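Local structure of molybdopterin biosynthesis moeA protein (Pyrococcus horikoshii, 1WU2) at residues A[29-34]-A[174-179]; A[38-43]-A[153-158]; A[42-47]-A[167-172]; A[47-52]-A[148-153]; A[89-94]-A[108-113]. The protein probably takes part in molybdenum cofactor biosynthesis, helping to insert molybdenum into molybdopterin. All blocks are in the same frame, centred on the assembly; numbering follows the deposited sequence.

Interaction 1 of 5, residues A[29-34]-A[174-179]; sequences KVPLRE and IKKVPV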
# COMPACT_ATOMS: atom_id res chain seq x y z
N LYS A 29 -15.58 -12.53 12.35
CA LYS A 29 -14.83 -13.55 11.63
C LYS A 29 -15.10 -13.41 10.14
O LYS A 29 -16.24 -13.53 9.70
CB LYS A 29 -15.21 -14.95 12.12
CG LYS A 29 -14.27 -15.55 13.18
CD LYS A 29 -14.89 -15.57 14.59
CE LYS A 29 -14.42 -16.77 15.41
NZ LYS A 29 -15.36 -17.93 15.29
N VAL A 30 -14.05 -13.15 9.37
CA VAL A 30 -14.16 -13.04 7.91
C VAL A 30 -13.39 -14.18 7.25
O VAL A 30 -12.36 -14.61 7.77
CB VAL A 30 -13.64 -11.67 7.39
CG1 VAL A 30 -14.43 -10.53 8.03
CG2 VAL A 30 -12.14 -11.50 7.64
N PRO A 31 -13.87 -14.66 6.10
CA PRO A 31 -13.20 -15.76 5.40
C PRO A 31 -11.85 -15.34 4.82
O PRO A 31 -11.65 -14.16 4.56
CB PRO A 31 -14.19 -16.13 4.29
CG PRO A 31 -14.97 -14.89 4.06
CD PRO A 31 -15.06 -14.20 5.38
N LEU A 32 -10.96 -16.31 4.63
CA LEU A 32 -9.62 -16.07 4.08
C LEU A 32 -9.64 -15.30 2.76
O LEU A 32 -8.79 -14.45 2.53
CB LEU A 32 -8.88 -17.40 3.89
CG LEU A 32 -7.98 -17.89 5.03
CD1 LEU A 32 -8.61 -17.72 6.40
CD2 LEU A 32 -7.58 -19.35 4.81
N ARG A 33 -10.62 -15.60 1.91
CA ARG A 33 -10.74 -14.97 0.60
C ARG A 33 -10.97 -13.45 0.67
O ARG A 33 -10.61 -12.73 -0.26
CB ARG A 33 -11.88 -15.63 -0.19
CG ARG A 33 -11.82 -15.41 -1.70
CD ARG A 33 -10.73 -16.21 -2.40
NE ARG A 33 -11.04 -16.42 -3.82
CZ ARG A 33 -10.90 -15.49 -4.78
NH1 ARG A 33 -10.46 -14.27 -4.50
NH2 ARG A 33 -11.22 -15.80 -6.03
N GLU A 34 -11.56 -12.98 1.76
CA GLU A 34 -11.84 -11.56 1.97
C GLU A 34 -11.03 -10.94 3.12
O GLU A 34 -11.40 -9.90 3.66
CB GLU A 34 -13.35 -11.38 2.24
CG GLU A 34 -14.25 -12.14 1.28
CD GLU A 34 -15.72 -11.81 1.45
OE1 GLU A 34 -16.25 -12.02 2.57
OE2 GLU A 34 -16.35 -11.34 0.47
N ILE A 174 -7.27 -22.19 9.98
CA ILE A 174 -8.24 -21.16 10.31
C ILE A 174 -9.02 -20.79 9.05
O ILE A 174 -8.46 -20.24 8.11
CB ILE A 174 -7.55 -19.91 10.90
CG1 ILE A 174 -6.77 -20.27 12.17
CG2 ILE A 174 -8.57 -18.81 11.23
CD1 ILE A 174 -5.63 -19.34 12.47
N LYS A 175 -10.32 -21.10 9.03
CA LYS A 175 -11.18 -20.82 7.89
C LYS A 175 -11.65 -19.36 7.89
O LYS A 175 -11.69 -18.71 6.85
CB LYS A 175 -12.40 -21.74 7.90
CG LYS A 175 -12.08 -23.21 7.68
CD LYS A 175 -13.34 -24.07 7.72
CE LYS A 175 -13.17 -25.39 6.98
NZ LYS A 175 -14.48 -25.99 6.62
N LYS A 176 -12.03 -18.88 9.07
CA LYS A 176 -12.48 -17.50 9.25
C LYS A 176 -11.71 -16.84 10.39
O LYS A 176 -11.84 -17.24 11.55
CB LYS A 176 -13.98 -17.46 9.52
CG LYS A 176 -14.83 -18.03 8.39
CD LYS A 176 -16.32 -18.04 8.74
CE LYS A 176 -16.94 -16.65 8.61
NZ LYS A 176 -17.76 -16.51 7.37
N VAL A 177 -10.89 -15.85 10.04
CA VAL A 177 -9.98 -15.19 10.98
C VAL A 177 -10.63 -13.97 11.66
O VAL A 177 -11.27 -13.16 11.00
CB VAL A 177 -8.66 -14.78 10.27
CG1 VAL A 177 -8.88 -13.63 9.27
CG2 VAL A 177 -7.59 -14.41 11.28
N PRO A 178 -10.48 -13.85 12.98
CA PRO A 178 -11.03 -12.70 13.70
C PRO A 178 -10.29 -11.39 13.39
O PRO A 178 -9.08 -11.31 13.56
CB PRO A 178 -10.85 -13.08 15.18
CG PRO A 178 -9.76 -14.09 15.20
CD PRO A 178 -9.81 -14.80 13.89
N VAL A 179 -11.04 -10.39 12.92
CA VAL A 179 -10.51 -9.06 12.62
C VAL A 179 -11.42 -7.99 13.23
O VAL A 179 -12.58 -8.25 13.55
CB VAL A 179 -10.39 -8.83 11.10
CG1 VAL A 179 -9.35 -9.76 10.49
CG2 VAL A 179 -11.74 -8.99 10.39

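Interaction 2 of 5, residues A[38-43]-A[153-158]; sequences RVLAED and VVLRKG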
# COMPACT_ATOMS: atom_id res chain seq x y z
N ARG A 38 -7.41 -6.41 6.04
CA ARG A 38 -8.08 -6.35 7.34
C ARG A 38 -7.08 -6.39 8.49
O ARG A 38 -5.94 -6.81 8.33
CB ARG A 38 -9.07 -7.51 7.47
CG ARG A 38 -10.29 -7.34 6.59
CD ARG A 38 -11.30 -6.36 7.16
NE ARG A 38 -12.66 -6.74 6.79
CZ ARG A 38 -13.73 -6.63 7.57
NH1 ARG A 38 -13.64 -6.14 8.80
NH2 ARG A 38 -14.91 -7.00 7.10
N VAL A 39 -7.54 -5.96 9.66
CA VAL A 39 -6.69 -5.82 10.83
C VAL A 39 -7.04 -6.88 11.87
O VAL A 39 -8.17 -6.93 12.34
CB VAL A 39 -6.85 -4.43 11.47
CG1 VAL A 39 -5.85 -4.24 12.62
CG2 VAL A 39 -6.68 -3.35 10.41
N LEU A 40 -6.07 -7.70 12.23
CA LEU A 40 -6.26 -8.76 13.22
C LEU A 40 -6.69 -8.21 14.58
O LEU A 40 -6.07 -7.29 15.11
CB LEU A 40 -4.97 -9.56 13.40
CG LEU A 40 -4.69 -10.67 12.38
CD1 LEU A 40 -3.38 -11.35 12.74
CD2 LEU A 40 -5.82 -11.68 12.34
N ALA A 41 -7.75 -8.80 15.13
CA ALA A 41 -8.29 -8.40 16.43
C ALA A 41 -7.42 -8.89 17.59
O ALA A 41 -7.43 -8.29 18.66
CB ALA A 41 -9.70 -8.94 16.60
N GLU A 42 -6.68 -9.97 17.36
CA GLU A 42 -5.87 -10.59 18.41
C GLU A 42 -4.66 -11.33 17.84
O GLU A 42 -4.54 -11.52 16.64
CB GLU A 42 -6.73 -11.56 19.23
CG GLU A 42 -7.35 -12.69 18.41
CD GLU A 42 -8.28 -13.58 19.22
OE1 GLU A 42 -7.92 -13.94 20.37
OE2 GLU A 42 -9.36 -13.94 18.70
N ASP A 43 -3.76 -11.73 18.74
CA ASP A 43 -2.67 -12.64 18.39
C ASP A 43 -3.24 -13.96 17.86
O ASP A 43 -4.26 -14.45 18.36
CB ASP A 43 -1.80 -12.94 19.62
CG ASP A 43 -0.91 -11.77 20.04
OD1 ASP A 43 -0.70 -10.82 19.25
OD2 ASP A 43 -0.38 -11.72 21.16
N VAL A 153 3.16 -17.57 18.78
CA VAL A 153 2.48 -16.49 18.07
C VAL A 153 3.09 -16.39 16.67
O VAL A 153 4.30 -16.20 16.54
CB VAL A 153 2.60 -15.13 18.80
CG1 VAL A 153 1.98 -14.00 17.97
CG2 VAL A 153 1.95 -15.20 20.17
N VAL A 154 2.25 -16.54 15.65
CA VAL A 154 2.67 -16.45 14.25
C VAL A 154 2.29 -15.11 13.61
O VAL A 154 2.96 -14.65 12.69
CB VAL A 154 2.10 -17.62 13.40
CG1 VAL A 154 2.40 -18.96 14.06
CG2 VAL A 154 0.59 -17.47 13.18
N LEU A 155 1.21 -14.50 14.09
CA LEU A 155 0.78 -13.18 13.64
C LEU A 155 0.31 -12.35 14.83
O LEU A 155 -0.55 -12.78 15.59
CB LEU A 155 -0.36 -13.31 12.63
CG LEU A 155 0.00 -13.82 11.24
CD1 LEU A 155 -1.25 -14.23 10.48
CD2 LEU A 155 0.78 -12.77 10.46
N ARG A 156 0.87 -11.15 14.97
CA ARG A 156 0.55 -10.28 16.09
C ARG A 156 -0.76 -9.54 15.86
O ARG A 156 -1.21 -9.40 14.72
CB ARG A 156 1.65 -9.24 16.32
CG ARG A 156 3.03 -9.82 16.59
CD ARG A 156 3.22 -10.36 17.99
NE ARG A 156 4.50 -11.07 18.12
CZ ARG A 156 4.81 -11.92 19.10
NH1 ARG A 156 3.94 -12.18 20.08
NH2 ARG A 156 6.00 -12.51 19.11
N LYS A 157 -1.35 -9.07 16.96
CA LYS A 157 -2.52 -8.21 16.93
C LYS A 157 -2.16 -6.89 16.25
O LYS A 157 -1.10 -6.32 16.52
CB LYS A 157 -3.00 -7.95 18.36
CG LYS A 157 -4.18 -6.99 18.50
CD LYS A 157 -4.35 -6.52 19.95
CE LYS A 157 -5.60 -5.67 20.14
NZ LYS A 157 -5.69 -4.56 19.14
N GLY A 158 -3.04 -6.41 15.38
CA GLY A 158 -2.83 -5.17 14.66
C GLY A 158 -2.22 -5.36 13.28
O GLY A 158 -2.14 -4.41 12.50
O HOH W 1 -5.99 -4.87 16.41

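Interaction 3 of 5, residues A[42-47]-A[167-172]; sequences EDIVTE and AMLKAL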
# COMPACT_ATOMS: atom_id res chain seq x y z
N GLU A 42 -6.68 -9.97 17.36
CA GLU A 42 -5.87 -10.59 18.41
C GLU A 42 -4.66 -11.33 17.84
O GLU A 42 -4.54 -11.52 16.64
CB GLU A 42 -6.73 -11.56 19.23
CG GLU A 42 -7.35 -12.69 18.41
CD GLU A 42 -8.28 -13.58 19.22
OE1 GLU A 42 -7.92 -13.94 20.37
OE2 GLU A 42 -9.36 -13.94 18.70
N ASP A 43 -3.76 -11.73 18.74
CA ASP A 43 -2.67 -12.64 18.39
C ASP A 43 -3.24 -13.96 17.86
O ASP A 43 -4.26 -14.45 18.36
CB ASP A 43 -1.80 -12.94 19.62
CG ASP A 43 -0.91 -11.77 20.04
OD1 ASP A 43 -0.70 -10.82 19.25
OD2 ASP A 43 -0.38 -11.72 21.16
N ILE A 44 -2.59 -14.52 16.85
CA ILE A 44 -2.93 -15.83 16.30
C ILE A 44 -1.87 -16.81 16.79
O ILE A 44 -0.69 -16.65 16.49
CB ILE A 44 -2.95 -15.78 14.76
CG1 ILE A 44 -3.96 -14.75 14.26
CG2 ILE A 44 -3.27 -17.16 14.18
CD1 ILE A 44 -5.40 -15.02 14.64
N VAL A 45 -2.29 -17.79 17.57
CA VAL A 45 -1.39 -18.81 18.10
C VAL A 45 -1.67 -20.14 17.40
O VAL A 45 -2.82 -20.58 17.34
CB VAL A 45 -1.58 -19.00 19.63
CG1 VAL A 45 -0.59 -20.02 20.17
CG2 VAL A 45 -1.44 -17.68 20.35
N THR A 46 -0.63 -20.75 16.86
CA THR A 46 -0.74 -22.05 16.22
C THR A 46 -0.94 -23.18 17.24
O THR A 46 -0.35 -23.15 18.32
CB THR A 46 0.52 -22.33 15.34
OG1 THR A 46 0.41 -23.61 14.72
CG2 THR A 46 1.80 -22.44 16.16
N GLU A 47 -1.78 -24.15 16.90
CA GLU A 47 -1.97 -25.35 17.71
C GLU A 47 -1.24 -26.54 17.07
O GLU A 47 -1.34 -27.67 17.56
CB GLU A 47 -3.47 -25.67 17.87
CG GLU A 47 -4.22 -24.75 18.84
CD GLU A 47 -3.62 -24.71 20.23
OE1 GLU A 47 -3.58 -25.76 20.91
OE2 GLU A 47 -3.16 -23.63 20.66
N ALA A 167 -2.04 -17.10 3.94
CA ALA A 167 -1.56 -18.45 3.66
C ALA A 167 -1.14 -19.16 4.94
O ALA A 167 -1.36 -20.36 5.09
CB ALA A 167 -0.39 -18.38 2.69
N MSE A 168 -0.53 -18.41 5.86
CA MSE A 168 -0.14 -18.93 7.17
C MSE A 168 -1.37 -19.29 7.97
O MSE A 168 -1.35 -20.23 8.76
CB MSE A 168 0.70 -17.91 7.94
CG MSE A 168 1.08 -18.34 9.36
SE MSE A 168 2.17 -19.95 9.41
CE MSE A 168 3.94 -19.09 9.22
N LEU A 169 -2.44 -18.53 7.76
CA LEU A 169 -3.72 -18.78 8.42
C LEU A 169 -4.31 -20.10 7.94
O LEU A 169 -4.84 -20.87 8.74
CB LEU A 169 -4.70 -17.63 8.17
CG LEU A 169 -4.43 -16.34 8.95
CD1 LEU A 169 -5.33 -15.21 8.46
CD2 LEU A 169 -4.62 -16.55 10.44
N LYS A 170 -4.19 -20.38 6.65
CA LYS A 170 -4.65 -21.65 6.10
C LYS A 170 -3.78 -22.81 6.57
O LYS A 170 -4.26 -23.93 6.73
CB LYS A 170 -4.68 -21.62 4.57
CG LYS A 170 -5.57 -22.72 3.99
CD LYS A 170 -5.55 -22.73 2.47
CE LYS A 170 -6.27 -23.95 1.93
NZ LYS A 170 -6.64 -23.78 0.49
N ALA A 171 -2.49 -22.54 6.79
CA ALA A 171 -1.56 -23.54 7.30
C ALA A 171 -1.92 -23.95 8.73
O ALA A 171 -1.66 -25.09 9.13
CB ALA A 171 -0.12 -23.02 7.24
N LEU A 172 -2.52 -23.03 9.48
CA LEU A 172 -2.96 -23.27 10.85
C LEU A 172 -4.39 -23.83 10.94
O LEU A 172 -4.88 -24.12 12.03
CB LEU A 172 -2.87 -21.99 11.68
CG LEU A 172 -1.57 -21.18 11.77
CD1 LEU A 172 -1.53 -20.42 13.09
CD2 LEU A 172 -0.31 -22.04 11.62
O HOH W 2 -4.11 -23.37 14.73

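Interaction 4 of 5, residues A[47-52]-A[148-153]; sequences EFDIPP and VKKGEV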
# COMPACT_ATOMS: atom_id res chain seq x y z
N GLU A 47 -1.78 -24.15 16.90
CA GLU A 47 -1.97 -25.35 17.71
C GLU A 47 -1.24 -26.54 17.07
O GLU A 47 -1.34 -27.67 17.56
CB GLU A 47 -3.47 -25.67 17.87
CG GLU A 47 -4.22 -24.75 18.84
CD GLU A 47 -3.62 -24.71 20.23
OE1 GLU A 47 -3.58 -25.76 20.91
OE2 GLU A 47 -3.16 -23.63 20.66
N PHE A 48 -0.51 -26.28 15.99
CA PHE A 48 0.26 -27.31 15.28
C PHE A 48 1.73 -26.90 15.11
O PHE A 48 2.03 -25.72 14.89
CB PHE A 48 -0.35 -27.55 13.89
CG PHE A 48 -1.83 -27.84 13.91
CD1 PHE A 48 -2.76 -26.82 13.73
CD2 PHE A 48 -2.29 -29.14 14.10
CE1 PHE A 48 -4.12 -27.09 13.75
CE2 PHE A 48 -3.66 -29.41 14.11
CZ PHE A 48 -4.57 -28.38 13.93
N ASP A 49 2.62 -27.88 15.22
CA ASP A 49 4.01 -27.74 14.80
C ASP A 49 4.08 -27.91 13.28
O ASP A 49 3.47 -28.83 12.73
CB ASP A 49 4.89 -28.83 15.43
CG ASP A 49 5.05 -28.67 16.93
OD1 ASP A 49 5.71 -27.71 17.36
OD2 ASP A 49 4.58 -29.48 17.75
N ILE A 50 4.82 -27.03 12.61
CA ILE A 50 5.10 -27.16 11.18
C ILE A 50 6.62 -27.09 10.99
O ILE A 50 7.23 -26.07 11.30
CB ILE A 50 4.41 -26.05 10.37
CG1 ILE A 50 2.89 -26.12 10.54
CG2 ILE A 50 4.78 -26.16 8.88
CD1 ILE A 50 2.15 -24.91 10.03
N PRO A 51 7.26 -28.16 10.51
CA PRO A 51 6.60 -29.46 10.26
C PRO A 51 6.26 -30.15 11.58
O PRO A 51 6.83 -29.78 12.61
CB PRO A 51 7.68 -30.24 9.50
CG PRO A 51 8.96 -29.66 9.97
CD PRO A 51 8.69 -28.20 10.19
N PRO A 52 5.35 -31.12 11.57
CA PRO A 52 4.92 -31.77 12.82
C PRO A 52 5.96 -32.71 13.44
O PRO A 52 5.81 -33.06 14.62
CB PRO A 52 3.65 -32.52 12.41
CG PRO A 52 3.76 -32.73 10.94
CD PRO A 52 4.68 -31.68 10.39
N VAL A 148 6.91 -22.85 12.24
CA VAL A 148 6.26 -22.35 13.46
C VAL A 148 6.12 -23.50 14.46
O VAL A 148 5.82 -24.62 14.07
CB VAL A 148 4.87 -21.71 13.18
CG1 VAL A 148 5.00 -20.51 12.25
CG2 VAL A 148 3.87 -22.72 12.61
N LYS A 149 6.34 -23.21 15.74
CA LYS A 149 6.25 -24.22 16.79
C LYS A 149 4.90 -24.12 17.50
O LYS A 149 4.28 -23.06 17.52
CB LYS A 149 7.44 -24.12 17.75
CG LYS A 149 7.12 -23.82 19.22
CD LYS A 149 8.38 -23.44 20.00
CE LYS A 149 9.45 -24.54 19.97
NZ LYS A 149 10.46 -24.31 18.90
N LYS A 150 4.45 -25.23 18.09
CA LYS A 150 3.14 -25.28 18.73
C LYS A 150 3.09 -24.33 19.92
O LYS A 150 4.01 -24.30 20.73
CB LYS A 150 2.82 -26.71 19.19
CG LYS A 150 1.41 -26.89 19.71
CD LYS A 150 0.97 -28.35 19.71
CE LYS A 150 -0.34 -28.55 20.46
NZ LYS A 150 -1.33 -27.45 20.24
N GLY A 151 2.00 -23.57 20.01
CA GLY A 151 1.81 -22.57 21.05
C GLY A 151 2.62 -21.30 20.84
O GLY A 151 2.88 -20.56 21.78
N GLU A 152 3.01 -21.04 19.60
CA GLU A 152 3.80 -19.87 19.25
C GLU A 152 2.92 -18.85 18.52
O GLU A 152 2.04 -19.24 17.76
CB GLU A 152 4.96 -20.29 18.34
CG GLU A 152 6.08 -19.28 18.18
CD GLU A 152 7.26 -19.85 17.42
OE1 GLU A 152 7.16 -19.98 16.17
OE2 GLU A 152 8.28 -20.18 18.06
N VAL A 153 3.16 -17.57 18.78
CA VAL A 153 2.48 -16.49 18.07
C VAL A 153 3.09 -16.39 16.67
O VAL A 153 4.30 -16.20 16.54
CB VAL A 153 2.60 -15.13 18.80
CG1 VAL A 153 1.98 -14.00 17.97
CG2 VAL A 153 1.95 -15.20 20.17

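Interaction 5 of 5, residues A[89-94]-A[108-113]; sequences NVAKEE and RIPKGA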
# COMPACT_ATOMS: atom_id res chain seq x y z
N ASN A 89 7.47 -44.18 4.41
CA ASN A 89 7.43 -45.13 5.52
C ASN A 89 8.17 -44.56 6.73
O ASN A 89 8.74 -43.47 6.66
CB ASN A 89 8.06 -46.47 5.10
CG ASN A 89 7.04 -47.46 4.57
OD1 ASN A 89 7.13 -48.66 4.83
ND2 ASN A 89 6.07 -46.97 3.81
N VAL A 90 8.14 -45.30 7.83
CA VAL A 90 8.89 -44.98 9.04
C VAL A 90 9.86 -46.12 9.35
O VAL A 90 9.58 -47.28 9.05
CB VAL A 90 7.94 -44.76 10.25
CG1 VAL A 90 8.73 -44.41 11.51
CG2 VAL A 90 6.92 -43.67 9.94
N ALA A 91 11.00 -45.79 9.95
CA ALA A 91 12.02 -46.77 10.29
C ALA A 91 11.54 -47.72 11.39
O ALA A 91 11.08 -47.28 12.44
CB ALA A 91 13.30 -46.08 10.73
N LYS A 92 11.67 -49.02 11.14
CA LYS A 92 11.32 -50.05 12.11
C LYS A 92 12.41 -50.19 13.18
O LYS A 92 12.11 -50.46 14.34
CB LYS A 92 11.10 -51.41 11.43
CG LYS A 92 10.20 -51.39 10.19
CD LYS A 92 8.82 -50.81 10.49
CE LYS A 92 7.84 -51.12 9.37
NZ LYS A 92 7.02 -52.34 9.64
N GLU A 93 13.67 -50.00 12.77
CA GLU A 93 14.82 -50.19 13.64
C GLU A 93 15.32 -48.87 14.23
O GLU A 93 15.05 -47.80 13.69
CB GLU A 93 15.96 -50.88 12.88
CG GLU A 93 16.20 -52.34 13.28
CD GLU A 93 15.32 -53.32 12.53
OE1 GLU A 93 14.09 -53.09 12.44
OE2 GLU A 93 15.85 -54.33 12.02
N GLU A 94 16.03 -48.97 15.36
CA GLU A 94 16.64 -47.81 16.01
C GLU A 94 18.09 -47.67 15.57
O GLU A 94 18.66 -48.58 14.97
CB GLU A 94 16.58 -47.96 17.54
CG GLU A 94 15.18 -48.06 18.13
CD GLU A 94 15.19 -48.03 19.65
OE1 GLU A 94 15.83 -47.13 20.24
OE2 GLU A 94 14.56 -48.92 20.27
N ARG A 108 10.76 -39.37 8.60
CA ARG A 108 10.96 -39.07 10.01
C ARG A 108 12.29 -39.63 10.47
O ARG A 108 12.62 -40.78 10.17
CB ARG A 108 9.82 -39.66 10.84
CG ARG A 108 9.83 -39.22 12.29
CD ARG A 108 9.25 -40.24 13.24
NE ARG A 108 7.79 -40.24 13.19
CZ ARG A 108 7.01 -41.27 13.51
NH1 ARG A 108 7.53 -42.42 13.93
NH2 ARG A 108 5.69 -41.13 13.43
N ILE A 109 13.06 -38.82 11.19
CA ILE A 109 14.36 -39.26 11.69
C ILE A 109 14.12 -40.43 12.65
O ILE A 109 13.35 -40.29 13.60
CB ILE A 109 15.10 -38.10 12.42
CG1 ILE A 109 15.33 -36.91 11.48
CG2 ILE A 109 16.42 -38.59 12.98
CD1 ILE A 109 15.98 -37.25 10.15
N PRO A 110 14.74 -41.58 12.38
CA PRO A 110 14.59 -42.74 13.26
C PRO A 110 14.98 -42.43 14.70
O PRO A 110 15.81 -41.56 14.94
CB PRO A 110 15.55 -43.76 12.66
CG PRO A 110 15.71 -43.36 11.25
CD PRO A 110 15.60 -41.88 11.22
N LYS A 111 14.36 -43.14 15.64
CA LYS A 111 14.83 -43.15 17.03
C LYS A 111 16.33 -43.47 17.02
O LYS A 111 16.78 -44.33 16.26
CB LYS A 111 14.07 -44.21 17.83
CG LYS A 111 13.88 -43.87 19.31
CD LYS A 111 12.96 -44.90 19.97
CE LYS A 111 12.45 -44.43 21.32
NZ LYS A 111 11.97 -45.56 22.16
N GLY A 112 17.09 -42.76 17.86
CA GLY A 112 18.52 -42.95 17.96
C GLY A 112 19.33 -41.93 17.17
O GLY A 112 20.38 -41.49 17.64
N ALA A 113 18.85 -41.57 15.98
CA ALA A 113 19.59 -40.66 15.10
C ALA A 113 19.38 -39.19 15.47
O ALA A 113 18.28 -38.78 15.83
CB ALA A 113 19.20 -40.89 13.65
O HOH W 3 8.18 -40.72 7.45
O HOH W 4 12.99 -45.75 14.26

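Interaction 1 of 5, residues A[29-34]-A[174-179]
The carbonyl oxygen of Val-30 is gripped by two groups of 174-179: Val-177 N donates a hydrogen bond to Val-30 O at 3.0 Å, and Lys-176 CA adds a C-H...O contact to it at 3.2 Å. Val-30 N returns a bond to Val-177 O of 3.2 Å, nearly straight at 167°, although the donor stands above the carbonyl plane. The exchange makes Val-30 and Val-177 a hydrogen-bonded pair of a two-stranded antiparallel sheet, in which 27-31 meets 176-180 after an excursion of some 140 residues. Lys-29 and Pro-31 share one face with Lys-176 and Pro-178. There the two lysines touch near their roots, and a bend in the Lys-176 chain (chi3 77°) brings CE to 3.4 Å from Lys-29 O. The other face is apolar: Val-30 CG2 lies 3.7 Å from Val-179 CG2, the two side chains crossing at about a right angle, while Val-177 leans on Leu-169 of helix 163-171. Beyond the strand Leu-32 N makes a weak bond to Lys-175 O, and its side chain, which also touches Val-166 and Lys-170, places CD1 against the carbonyl oxygens of Ile-174 and Lys-175. Next along the chain, Arg-33 forms a salt bridge with Glu-221 of the second subunit.

Interaction 2 of 5, residues A[38-43]-A[153-158]
Leu-40 and Leu-155 cross at about a right angle, beside the corner that the chain turns at Val-154, within strand 153-155, which pairs with 44-45 in a small antiparallel sheet. The extended chi2 of Leu-40 (-180°) carries CD1 to 3.6 Å from Leu-155 CB, and the same methyl lies 3.5 Å from Arg-156 O. Leu-155 also touches Asp-165 and Leu-169 of helix 163-171, and Leu-370 of the second subunit. Farther along, the Asp-43 carboxylate turns to the backbone instead: OD1 accepts a hydrogen bond of 3.0 Å from Lys-157 N, which meets it nearly along its C-O axis. Its OD2 sits at the edge of the Arg-156 guanidinium, near that plane, but 4.5 Å from NH1 and so beyond a salt bridge. Val-153 CG1 lies over one face of the guanidinium, nearer the edge of the group than its centre, and also borders Asp-43 CG. An alanine in place of Asp-43 would probably leave Lys-157 N without this acceptor and Arg-156 without the nearby negative charge. Lys-157 lays its aliphatic chain beside Ala-41 O, its CG anti to the backbone N (chi1 176°), and the amine beyond forms a salt bridge with Glu-23. Leu-40 O is doubly satisfied: Gly-158 N donates to it at 3.2 Å, and a water donates at 2.7 Å while accepting from Lys-157 NZ at 2.8 Å.

Interaction 3 of 5, residues A[42-47]-A[167-172]
From Ile-44 to Thr-46 the backbone draws in on the end of the helix: the CA atoms of Ile-44 and Leu-169 are 8.5 Å apart, those of Thr-46 and Leu-172 just 5.9 Å. No direct hydrogen bond joins the segments, which meet through side chains and one water. Ile-44 CG2, anti to the backbone N, meets both leucines, with Leu-172 CD1 at 3.9 Å and Leu-169 CD2 at 4.0 Å; the Ile-44 and Leu-169 side chains cross at about a right angle. Leu-172 forks against Thr-46, CD1 lying 3.6 Å from Thr-46 CB and CD2 3.5 Å from Thr-46 OG1. That hydroxyl oxygen presents a polar atom to a methyl, yet it is hydrogen-bonded to Phe-48 O. At the margin a water donates to Leu-172 O (2.9 Å) and accepts from Glu-47 N. Val-154 of strand 153-155 touches Ile-44, Thr-46 and Leu-172 alike and joins the apolar cluster. The helix also meets the second subunit: Lys-170 forms a salt bridge with Glu-196 of that chain, and Ala-167 and Ala-171 pack on its Thr-211. The arrangement is helix-on-sheet packing, a helix and the residue that follows it set, through Leu-169 and Leu-172, against strand 44-45 of a two-stranded antiparallel sheet.

Interaction 4 of 5, residues A[47-52]-A[148-153]
The Asp-49 carboxylate is approached from above its plane by Lys-150 N, which donates to OD1 at 2.9 Å from 59° out of that plane, the N-H...O angle being 155°. Lys-150 CB follows at 3.6 Å from both OD1 and OD2, the two side chains crossing at about a right angle. The other carboxylate, of Glu-47, meets the far end of the same lysine: OE1 forms a salt bridge with Lys-150 NZ at 2.9 Å. That amine also donates to Glu-47 O at 2.7 Å from above the carbonyl plane, so one residue holds it by backbone and side chain together. An alanine at Asp-49 would probably leave Lys-150 N without its acceptor and the type II turn from Lys-149 to Glu-152 less firmly tied. Farther along, Ile-50 N bonds to Val-148 O at 3.0 Å and almost straight (176°), answered by a weak return bond, in a single antiparallel bridge. The two side chains lie side by side, Ile-50 CD1 3.8 Å from Val-148 CG2. Around the contact, Ile-50 rests on Ala-171 and Val-148 on Met-168 of helix 163-171, Ile-50 also packs on Phe-203 of the second subunit, and Gly-151 and Glu-152 hydrogen-bond Thr-46 just past strand 44-45.

Interaction 5 of 5, residues A[89-94]-A[108-113]
Val-90 and Ala-91 supply the apolar part of this contact, against Arg-108 and Pro-110. Val-90 CG1, anti to the backbone N (chi1 -179°), reaches to 3.4 Å from Arg-108 NH1, while its CG2 lies over one face of the guanidinium, displaced from the middle to its border. The valine thus meets the arginine with methyls, and the two side chains cross obliquely. Ala-91 CB meets the proline ring, 3.7 Å from Pro-110 CG, and the same ring leans on Ala-62 of strand 60-63.

The charged residues come next. Glu-94 and Lys-111 run side by side and point the same way, both extended beyond CG, with Glu-94 OE1 3.6 Å from Lys-111 CD. The charged ends stay apart: Glu-94 OE1 is 4.6 Å from Lys-111 NZ, beyond a salt bridge. At the backbone, Glu-94 CA makes a C-H...O contact of 3.5 Å with Lys-111 O, at the type II turn that runs from Pro-110 to Ala-113.

The hydrogen bonds between the segments pass through water. One water donates to Asn-89 O at 2.9 Å and accepts from Arg-108 N. A second donates to both Ala-91 O and Glu-93 O, and accepts from Lys-111 N at 3.3 Å.

These are the loops that follow strands 77-84 and 99-103 of a six-stranded mixed sheet, running in nearly the same direction (21° apart). With no direct hydrogen bond between them, they are matched by methyl and ring contacts, water bridges and probably a loose attraction between Glu-94 and Lys-111, a chemistry consistent with a solvent-facing surface contact.

How the interactions relate
Interactions 1 to 4 form one continuous region. Along the chain interaction 1 encloses the other four, and interaction 4 lies inside both 2 and 3, which start from the same stretch. Interactions 2 and 3 share Glu-42 and Asp-43, their centres about 9 Å apart, and probable backbone hydrogen bonds of Ile-44 with Val-154 and Leu-155 join them. Interaction 4 follows at about 9 Å from interaction 3, centre to centre, linked through Glu-47 and Thr-46. Interaction 1 touches interactions 2 and 3, with Ile-174 CD1 packed on Ile-44 CG2. Interaction 5 stands apart, between loops that follow strands 77-84 and 99-103, its centre about 22 Å from that of interaction 4. Interactions 1 to 4 also reach the second subunit.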